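Local coordinates for protein interacting with Hsp90 1 (Saccharomyces cerevisiae, PDB 4CHH) that takes part in pre-rRNA processing, is required for the NOP58-snoRNA interaction and, as a component of the R2TP complex, interacts with Hsp90, at residues C121-W124 against I125-D128; L135-W138 against C139-S142. One frame throughout, in Å; residues are numbered along the deposited sequence.

In the fold
Both contacts are local, each running along one helix of the PIH1 N-terminal domain, the part of the longer protein modelled here. Interaction 1 comes first in the chain, at the end of helix 119-127; interaction 2 follows in the middle of helix 129-147, with their centres about 15 Å apart. The two helices are consecutive, and Asp128 sits at the junction as N-cap of the second. They meet directly where Ile125 CD1 packs against Leu135 CD1 at 3.8 Å. Both pack on strand 29-47 of the mixed sheet, Ile125 and Val136 each touching Phe38, so Phe38 is a shared apolar contact that helps tie both helices to the same strand. Interaction 2 lies nearer the chain's centre.

Interaction 1: C121-W124 against I125-D128; sequences CSRW and ICDD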
ATOM      1  N   CYS A 121      -4.013  10.523   6.394  1.00 18.56           N
ATOM      2  CA  CYS A 121      -2.864   9.677   6.753  1.00 18.50           C
ATOM      3  C   CYS A 121      -1.698   9.906   5.795  1.00 18.97           C
ATOM      4  O   CYS A 121      -0.557   9.882   6.240  1.00 16.87           O
ATOM      5  CB  CYS A 121      -3.265   8.206   6.802  1.00 19.27           C
ATOM      6  SG  CYS A 121      -4.627   7.860   7.944  1.00 23.73           S
ATOM      7  N   SER A 122      -1.980  10.194   4.496  1.00 15.91           N
ATOM      8  CA  SER A 122      -0.937  10.501   3.512  1.00 15.30           C
ATOM      9  C   SER A 122      -0.213  11.800   3.882  1.00 19.65           C
ATOM     10  O   SER A 122       0.957  11.959   3.546  1.00 19.75           O
ATOM     11  CB  SER A 122      -1.516  10.577   2.101  1.00 17.37           C
ATOM     12  OG  SER A 122      -2.068  11.845   1.778  1.00 21.48           O
ATOM     13  N   ARG A 123      -0.913  12.731   4.573  1.00 18.62           N
ATOM     14  CA  ARG A 123      -0.322  13.999   5.012  1.00 18.25           C
ATOM     15  C   ARG A 123       0.508  13.789   6.283  1.00 21.02           C
ATOM     16  O   ARG A 123       1.545  14.417   6.433  1.00 20.70           O
ATOM     17  CB  ARG A 123      -1.407  15.084   5.211  1.00 18.99           C
ATOM     18  CG  ARG A 123      -2.021  15.631   3.894  1.00 20.78           C
ATOM     19  CD  ARG A 123      -1.587  14.854   2.660  1.00 28.49           C
ATOM     20  NE  ARG A 123      -0.537  15.519   1.924  1.00 35.98           N
ATOM     21  CZ  ARG A 123       0.137  14.993   0.909  1.00 38.63           C
ATOM     22  NH1 ARG A 123      -0.102  13.746   0.516  1.00 27.29           N
ATOM     23  NH2 ARG A 123       1.071  15.693   0.302  1.00 29.84           N
ATOM     24  N   TRP A 124       0.073  12.907   7.180  1.00 19.30           N
ATOM     25  CA  TRP A 124       0.813  12.601   8.422  1.00 19.27           C
ATOM     26  C   TRP A 124       2.200  12.052   8.109  1.00 22.72           C
ATOM     27  O   TRP A 124       3.163  12.421   8.770  1.00 20.17           O
ATOM     28  CB  TRP A 124       0.065  11.546   9.271  1.00 17.73           C
ATOM     29  CG  TRP A 124      -1.289  11.933   9.793  1.00 18.43           C
ATOM     30  CD1 TRP A 124      -1.769  13.196   9.988  1.00 21.60           C
ATOM     31  CD2 TRP A 124      -2.295  11.040  10.291  1.00 17.72           C
ATOM     32  NE1 TRP A 124      -3.048  13.142  10.487  1.00 21.43           N
ATOM     33  CE2 TRP A 124      -3.388  11.832  10.707  1.00 21.53           C
ATOM     34  CE3 TRP A 124      -2.384   9.638  10.416  1.00 18.87           C
ATOM     35  CZ2 TRP A 124      -4.549  11.279  11.264  1.00 20.23           C
ATOM     36  CZ3 TRP A 124      -3.529   9.090  10.983  1.00 20.46           C
ATOM     37  CH2 TRP A 124      -4.614   9.904  11.360  1.00 20.98           C
ATOM     38  N   ILE A 125       2.292  11.139   7.103  1.00 19.57           N
ATOM     39  CA  ILE A 125       3.556  10.473   6.762  1.00 19.68           C
ATOM     40  C   ILE A 125       4.525  11.441   6.021  1.00 27.64           C
ATOM     41  O   ILE A 125       5.702  11.109   5.893  1.00 27.22           O
ATOM     42  CB  ILE A 125       3.342   9.118   6.027  1.00 20.62           C
ATOM     43  CG1 ILE A 125       2.624   9.308   4.653  1.00 19.85           C
ATOM     44  CG2 ILE A 125       2.585   8.151   6.957  1.00 18.40           C
ATOM     45  CD1 ILE A 125       2.620   8.119   3.723  1.00 21.45           C
ATOM     46  N   CYS A 126       4.042  12.642   5.600  1.00 27.81           N
ATOM     47  CA  CYS A 126       4.887  13.706   5.022  1.00 30.02           C
ATOM     48  C   CYS A 126       5.704  14.369   6.109  1.00 34.44           C
ATOM     49  O   CYS A 126       6.847  14.750   5.869  1.00 34.45           O
ATOM     50  CB  CYS A 126       4.040  14.758   4.317  1.00 31.81           C
ATOM     51  SG  CYS A 126       3.364  14.238   2.738  1.00 36.50           S
ATOM     52  N   ASP A 127       5.064  14.602   7.276  1.00 32.30           N
ATOM     53  CA  ASP A 127       5.592  15.346   8.420  1.00 33.14           C
ATOM     54  C   ASP A 127       6.322  14.500   9.474  1.00 35.01           C
ATOM     55  O   ASP A 127       6.998  15.072  10.334  1.00 35.33           O
ATOM     56  CB  ASP A 127       4.433  16.095   9.106  1.00 36.05           C
ATOM     57  CG  ASP A 127       3.680  17.071   8.226  1.00 52.32           C
ATOM     58  OD1 ASP A 127       4.299  17.630   7.281  1.00 53.73           O
ATOM     59  OD2 ASP A 127       2.481  17.293   8.487  1.00 63.76           O
ATOM     60  N   ASP A 128       6.156  13.167   9.461  1.00 27.83           N
ATOM     61  CA  ASP A 128       6.837  12.308  10.428  1.00 25.17           C
ATOM     62  C   ASP A 128       7.453  11.137   9.670  1.00 26.33           C
ATOM     63  O   ASP A 128       6.738  10.279   9.128  1.00 23.72           O
ATOM     64  CB  ASP A 128       5.877  11.864  11.555  1.00 25.73           C
ATOM     65  CG  ASP A 128       6.554  11.131  12.712  1.00 28.99           C
ATOM     66  OD1 ASP A 128       7.121  10.053  12.478  1.00 26.81           O
ATOM     67  OD2 ASP A 128       6.453  11.610  13.860  1.00 35.15           O
TER
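Ile125 is the buried, tightly packed side of this last stretch of helix. Its backbone N bonds to Cys121 O at 3.2 Å, while CG1, set between the backbone N and the carbonyl carbon (chi1 63°), folds back along the helix to lie 3.3 Å from Ser122 O. The side chain also touches Phe38 of strand 29-47 and Leu131 and Arg132 of helix 129-147. One face of the Trp124 indole rests over Cys121 CA, near the rim of the ring.

The outer side is looser. Arg123 bends at chi2 and chi3, so that its guanidinium lies with one face over the sulfur of Cys126, NH2 to SG 3.6 Å. In the plane of that group, NH1 gives a nearly straight bond of 3.0 Å to Ser122 OG (171°), which probably helps hold its rotation; the same hydroxyl is also hydrogen-bonded to Ser119 O. Cys126 and Asp127 are exposed here.

The backbone slackens in step. Cys126 N bonds to Arg123 O at 3.2 Å from above the carbonyl plane, and Trp124 O takes two weak bonds, from Asp127 N and Asp128 N. Asp128 OD1 then accepts from Leu131 N. Together this is a weakly bonded last helical turn running straight into the N-cap of helix 129-147, a helix-to-helix junction in the PIH1 N-terminal domain.

Interaction 2: L135-W138 against C139-S142; sequences LVEW and CLES
Glu137 and Glu141, one turn apart, bring their carboxylates together with the planes almost perpendicular, 88° apart, and OE2 of Glu137 only 3.0 Å from OE2 of Glu141. Two acceptors this close would repel if both were charged; Arg153, in a salt bridge with Glu137 OE1 and touching Glu141, probably offsets this. Glu137 reaches the meeting point by bending at chi2 (57°), whereas Glu141 stays extended beyond CG and passes its CG 3.3 Å from Glu137 O. The other oxygen of Glu141, OE1, lies at the edge of the Trp138 indole, near the ring plane and 3.6 Å from CD1, the ring and carboxylate turned 38° from each other. An alanine in place of this glutamate would probably leave the Trp138 CD1 edge without its polar neighbour and take from Arg153 its second acidic side chain.

On the buried side Val136 and Leu140 run side by side in the same direction, CG1 to CD1 4.2 Å, and Leu135 lays CD1 against Cys139 SG at 3.8 Å. Between them these four touch Phe38, Ile40 and Thr42 of strand 29-47, Ile61 and Val63 of strand 58-66, and Cys115 and Ile117 of strand 109-118.

Trp138 O is gripped twice: Ser142 N and Ser142 OG, at 2.9 and 2.7 Å, approach from opposite faces of its carbonyl plane. With the regular i to i+4 backbone bonds, this makes an amphipathic alpha-helix, apolar toward the mixed sheet and acidic along its outer flank, packed on the core of the PIH1 N-terminal domain.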
ATOM      1  N   LEU A 135       4.666   2.963   7.851  1.00 11.09           N
ATOM      2  CA  LEU A 135       3.617   2.840   6.835  1.00 11.94           C
ATOM      3  C   LEU A 135       4.156   2.006   5.637  1.00 16.16           C
ATOM      4  O   LEU A 135       3.440   1.153   5.106  1.00 15.19           O
ATOM      5  CB  LEU A 135       3.109   4.251   6.409  1.00 12.41           C
ATOM      6  CG  LEU A 135       1.974   4.393   5.324  1.00 15.73           C
ATOM      7  CD1 LEU A 135       2.538   4.329   3.913  1.00 14.93           C
ATOM      8  CD2 LEU A 135       0.805   3.396   5.534  1.00 17.35           C
ATOM      9  N   VAL A 136       5.413   2.252   5.228  1.00 14.77           N
ATOM     10  CA  VAL A 136       6.043   1.507   4.118  1.00 14.24           C
ATOM     11  C   VAL A 136       6.074  -0.005   4.450  1.00 16.45           C
ATOM     12  O   VAL A 136       5.763  -0.814   3.582  1.00 14.83           O
ATOM     13  CB  VAL A 136       7.452   2.085   3.815  1.00 17.51           C
ATOM     14  CG1 VAL A 136       8.333   1.081   3.048  1.00 16.85           C
ATOM     15  CG2 VAL A 136       7.320   3.395   3.041  1.00 17.28           C
ATOM     16  N   GLU A 137       6.466  -0.367   5.707  1.00 13.26           N
ATOM     17  CA  GLU A 137       6.488  -1.738   6.193  1.00 13.08           C
ATOM     18  C   GLU A 137       5.074  -2.361   6.132  1.00 15.66           C
ATOM     19  O   GLU A 137       4.941  -3.500   5.674  1.00 16.33           O
ATOM     20  CB  GLU A 137       7.053  -1.775   7.645  1.00 14.77           C
ATOM     21  CG  GLU A 137       7.052  -3.176   8.270  1.00 18.27           C
ATOM     22  CD  GLU A 137       7.810  -4.260   7.519  1.00 27.49           C
ATOM     23  OE1 GLU A 137       8.811  -3.944   6.836  1.00 23.09           O
ATOM     24  OE2 GLU A 137       7.369  -5.427   7.573  1.00 20.51           O
ATOM     25  N   TRP A 138       4.024  -1.608   6.568  1.00 13.11           N
ATOM     26  CA  TRP A 138       2.616  -2.051   6.519  1.00 13.07           C
ATOM     27  C   TRP A 138       2.148  -2.329   5.094  1.00 16.42           C
ATOM     28  O   TRP A 138       1.397  -3.287   4.879  1.00 14.42           O
ATOM     29  CB  TRP A 138       1.694  -1.022   7.148  1.00 12.68           C
ATOM     30  CG  TRP A 138       1.730  -1.005   8.650  1.00 13.87           C
ATOM     31  CD1 TRP A 138       2.074  -2.036   9.482  1.00 16.46           C
ATOM     32  CD2 TRP A 138       1.402   0.101   9.495  1.00 13.79           C
ATOM     33  NE1 TRP A 138       2.011  -1.629  10.795  1.00 14.91           N
ATOM     34  CE2 TRP A 138       1.543  -0.338  10.837  1.00 17.24           C
ATOM     35  CE3 TRP A 138       0.922   1.401   9.257  1.00 14.63           C
ATOM     36  CZ2 TRP A 138       1.241   0.482  11.928  1.00 16.13           C
ATOM     37  CZ3 TRP A 138       0.690   2.237  10.343  1.00 15.60           C
ATOM     38  CH2 TRP A 138       0.855   1.780  11.657  1.00 16.25           C
ATOM     39  N   CYS A 139       2.589  -1.489   4.126  1.00 11.49           N
ATOM     40  CA  CYS A 139       2.285  -1.665   2.700  1.00 12.60           C
ATOM     41  C   CYS A 139       2.932  -2.940   2.180  1.00 16.17           C
ATOM     42  O   CYS A 139       2.267  -3.707   1.496  1.00 16.57           O
ATOM     43  CB  CYS A 139       2.716  -0.446   1.885  1.00 12.86           C
ATOM     44  SG  CYS A 139       1.707   1.015   2.188  1.00 18.14           S
ATOM     45  N   LEU A 140       4.204  -3.201   2.545  1.00 13.49           N
ATOM     46  CA  LEU A 140       4.885  -4.427   2.153  1.00 13.68           C
ATOM     47  C   LEU A 140       4.172  -5.645   2.735  1.00 15.12           C
ATOM     48  O   LEU A 140       3.929  -6.601   2.015  1.00 12.08           O
ATOM     49  CB  LEU A 140       6.357  -4.418   2.607  1.00 14.15           C
ATOM     50  CG  LEU A 140       7.268  -3.407   1.900  1.00 19.73           C
ATOM     51  CD1 LEU A 140       8.469  -3.069   2.766  1.00 18.86           C
ATOM     52  CD2 LEU A 140       7.687  -3.896   0.532  1.00 20.24           C
ATOM     53  N   GLU A 141       3.830  -5.606   4.038  1.00 12.58           N
ATOM     54  CA  GLU A 141       3.105  -6.710   4.680  1.00 12.12           C
ATOM     55  C   GLU A 141       1.746  -6.929   4.036  1.00 16.53           C
ATOM     56  O   GLU A 141       1.321  -8.073   3.898  1.00 16.72           O
ATOM     57  CB  GLU A 141       2.911  -6.443   6.187  1.00 12.28           C
ATOM     58  CG  GLU A 141       4.222  -6.479   6.957  1.00 19.54           C
ATOM     59  CD  GLU A 141       4.169  -6.113   8.437  1.00 39.26           C
ATOM     60  OE1 GLU A 141       3.263  -5.355   8.857  1.00 27.97           O
ATOM     61  OE2 GLU A 141       5.091  -6.534   9.170  1.00 36.05           O
ATOM     62  N   SER A 142       1.060  -5.838   3.635  1.00 14.18           N
ATOM     63  CA  SER A 142      -0.263  -5.961   3.002  1.00 14.26           C
ATOM     64  C   SER A 142      -0.210  -6.766   1.717  1.00 16.30           C
ATOM     65  O   SER A 142      -1.108  -7.572   1.503  1.00 15.17           O
ATOM     66  CB  SER A 142      -0.893  -4.597   2.740  1.00 17.55           C
ATOM     67  OG  SER A 142      -1.028  -3.925   3.977  1.00 32.31           O
TER